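Local coordinates for protein export chaperone SatS (Mycobacterium tuberculosis H37Rv, PDB 6DNM) that acts as a chaperone for the SecA2 protein export pathway, probably by assisting proteins that this route carries out of the cytoplasm, at residues A[106-111]-A[147-152]. Numbering follows the deposited sequence.
Sequences DDFADG and RPLGQL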
loop_
_atom_site.group_PDB
_atom_site.type_symbol
_atom_site.label_atom_id
_atom_site.label_comp_id
_atom_site.label_asym_id
_atom_site.label_seq_id
_atom_site.Cartn_x
_atom_site.Cartn_y
_atom_site.Cartn_z
ATOM N N ASP A 106 -9.266 14.912 5.313
ATOM C CA ASP A 106 -10.432 15.787 5.389
ATOM C C ASP A 106 -11.599 15.081 6.063
ATOM O O ASP A 106 -12.312 15.689 6.867
ATOM C CB ASP A 106 -10.810 16.275 3.988
ATOM C CG ASP A 106 -9.671 17.006 3.306
ATOM O OD1 ASP A 106 -9.231 16.553 2.230
ATOM O OD2 ASP A 106 -9.199 18.018 3.867
ATOM N N ASP A 107 -11.771 13.784 5.788
ATOM C CA ASP A 107 -12.891 13.050 6.369
ATOM C C ASP A 107 -12.741 12.885 7.879
ATOM O O ASP A 107 -13.724 13.011 8.618
ATOM C CB ASP A 107 -13.060 11.698 5.682
ATOM C CG ASP A 107 -13.458 11.839 4.228
ATOM O OD1 ASP A 107 -14.020 12.896 3.875
ATOM O OD2 ASP A 107 -13.207 10.902 3.433
ATOM N N PHE A 108 -11.531 12.580 8.358
ATOM C CA PHE A 108 -11.321 12.457 9.801
ATOM C C PHE A 108 -11.717 13.738 10.524
ATOM O O PHE A 108 -12.245 13.691 11.642
ATOM C CB PHE A 108 -9.861 12.113 10.103
ATOM C CG PHE A 108 -9.493 10.681 9.813
ATOM C CD1 PHE A 108 -10.268 9.631 10.287
ATOM C CD2 PHE A 108 -8.358 10.386 9.081
ATOM C CE1 PHE A 108 -9.923 8.307 10.013
ATOM C CE2 PHE A 108 -8.006 9.078 8.817
ATOM C CZ PHE A 108 -8.790 8.036 9.282
ATOM N N ALA A 109 -11.478 14.895 9.895
ATOM C CA ALA A 109 -11.813 16.168 10.521
ATOM C C ALA A 109 -13.310 16.333 10.723
ATOM O O ALA A 109 -13.722 17.084 11.616
ATOM C CB ALA A 109 -11.258 17.329 9.691
ATOM N N ASP A 110 -14.125 15.652 9.921
ATOM C CA ASP A 110 -15.576 15.700 10.041
ATOM C C ASP A 110 -16.140 14.564 10.885
ATOM O O ASP A 110 -17.355 14.512 11.104
ATOM C CB ASP A 110 -16.220 15.684 8.653
ATOM C CG ASP A 110 -16.001 16.975 7.894
ATOM O OD1 ASP A 110 -15.883 18.035 8.544
ATOM O OD2 ASP A 110 -15.952 16.924 6.647
ATOM N N GLY A 111 -15.296 13.657 11.365
ATOM C CA GLY A 111 -15.737 12.617 12.257
ATOM C C GLY A 111 -15.951 11.284 11.578
ATOM O O GLY A 111 -15.866 11.150 10.348
ATOM N N ARG A 147 -5.081 5.870 21.458
ATOM C CA ARG A 147 -4.816 7.186 20.901
ATOM C C ARG A 147 -5.997 7.672 20.076
ATOM O O ARG A 147 -6.768 6.867 19.543
ATOM C CB ARG A 147 -3.581 7.123 20.012
ATOM C CG ARG A 147 -2.334 6.710 20.744
ATOM C CD ARG A 147 -1.159 6.663 19.805
ATOM N NE ARG A 147 -0.041 5.960 20.424
ATOM C CZ ARG A 147 0.987 6.561 21.013
ATOM N NH1 ARG A 147 1.954 5.830 21.560
ATOM N NH2 ARG A 147 1.049 7.883 21.061
ATOM N N PRO A 148 -6.144 8.998 19.927
ATOM C CA PRO A 148 -7.288 9.531 19.159
ATOM C C PRO A 148 -7.477 8.895 17.788
ATOM O O PRO A 148 -8.587 8.464 17.447
ATOM C CB PRO A 148 -6.976 11.033 19.084
ATOM C CG PRO A 148 -6.226 11.306 20.360
ATOM C CD PRO A 148 -5.395 10.064 20.624
ATOM N N LEU A 149 -6.413 8.802 16.987
ATOM C CA LEU A 149 -6.552 8.217 15.657
ATOM C C LEU A 149 -6.891 6.731 15.737
ATOM O O LEU A 149 -7.788 6.255 15.036
ATOM C CB LEU A 149 -5.283 8.438 14.842
ATOM C CG LEU A 149 -5.314 7.823 13.444
ATOM C CD1 LEU A 149 -6.403 8.447 12.587
ATOM C CD2 LEU A 149 -3.960 7.965 12.777
ATOM N N GLY A 150 -6.163 5.975 16.567
ATOM C CA GLY A 150 -6.427 4.547 16.669
ATOM C C GLY A 150 -7.834 4.254 17.148
ATOM O O GLY A 150 -8.486 3.326 16.662
ATOM N N GLN A 151 -8.328 5.059 18.090
ATOM C CA GLN A 151 -9.703 4.922 18.564
ATOM C C GLN A 151 -10.705 5.212 17.445
ATOM O O GLN A 151 -11.693 4.484 17.267
ATOM C CB GLN A 151 -9.889 5.878 19.741
ATOM C CG GLN A 151 -11.278 6.039 20.273
ATOM C CD GLN A 151 -11.350 7.198 21.254
ATOM O OE1 GLN A 151 -11.804 8.290 20.905
ATOM N NE2 GLN A 151 -10.890 6.970 22.487
ATOM N N LEU A 152 -10.459 6.263 16.665
ATOM C CA LEU A 152 -11.371 6.620 15.580
ATOM C C LEU A 152 -11.380 5.556 14.484
ATOM O O LEU A 152 -12.448 5.164 13.992
ATOM C CB LEU A 152 -10.980 7.990 15.027
ATOM C CG LEU A 152 -11.902 8.640 13.994
ATOM C CD1 LEU A 152 -13.364 8.566 14.407
ATOM C CD2 LEU A 152 -11.481 10.088 13.775
#
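Phe-108, near the C-terminal end of helix 104-110, meets Leu-149 and Leu-152 from the N-terminal part of helix 148-157, an example of helix-helix packing in which one aromatic ring serves two leucines. Three residues apart, the two leucines lie on the same side of their helix, and each leads with one methyl, CD1 of Leu-149 and CD2 of Leu-152. Leu-149 CD1 lies over a face of Phe-108 in a CH-pi contact, 4.2 Å from the ring centroid and 14° off the normal. The offset carries Leu-149 CD1 toward the CE2-CZ side of the rim, 4.1 Å from Phe-108 CZ and equally close to CE2. With CG anti to the backbone N (chi1 178° in Leu-149, -173° in Leu-152), both side chains reach toward helix 104-110. No hydrogen bond joins the two segments; the side chains that touch across this buried junction are all apolar.

In the next shell, the ring of Trp-176 on helix 170-185 meets that of Phe-108 with the planes about 55° apart, and Val-115 adds an aliphatic contact. Leu-152 also packs against Ala-172 of helix 170-185 and the loops carrying Pro-112 and Pro-165. At the start of helix 148-157, Leu-149 N hydrogen-bonds to Glu-175 OE1. Back at the interface, the second leucine approaches the ring obliquely, bringing Leu-152 CD2 to 3.7 Å from Phe-108 CD1.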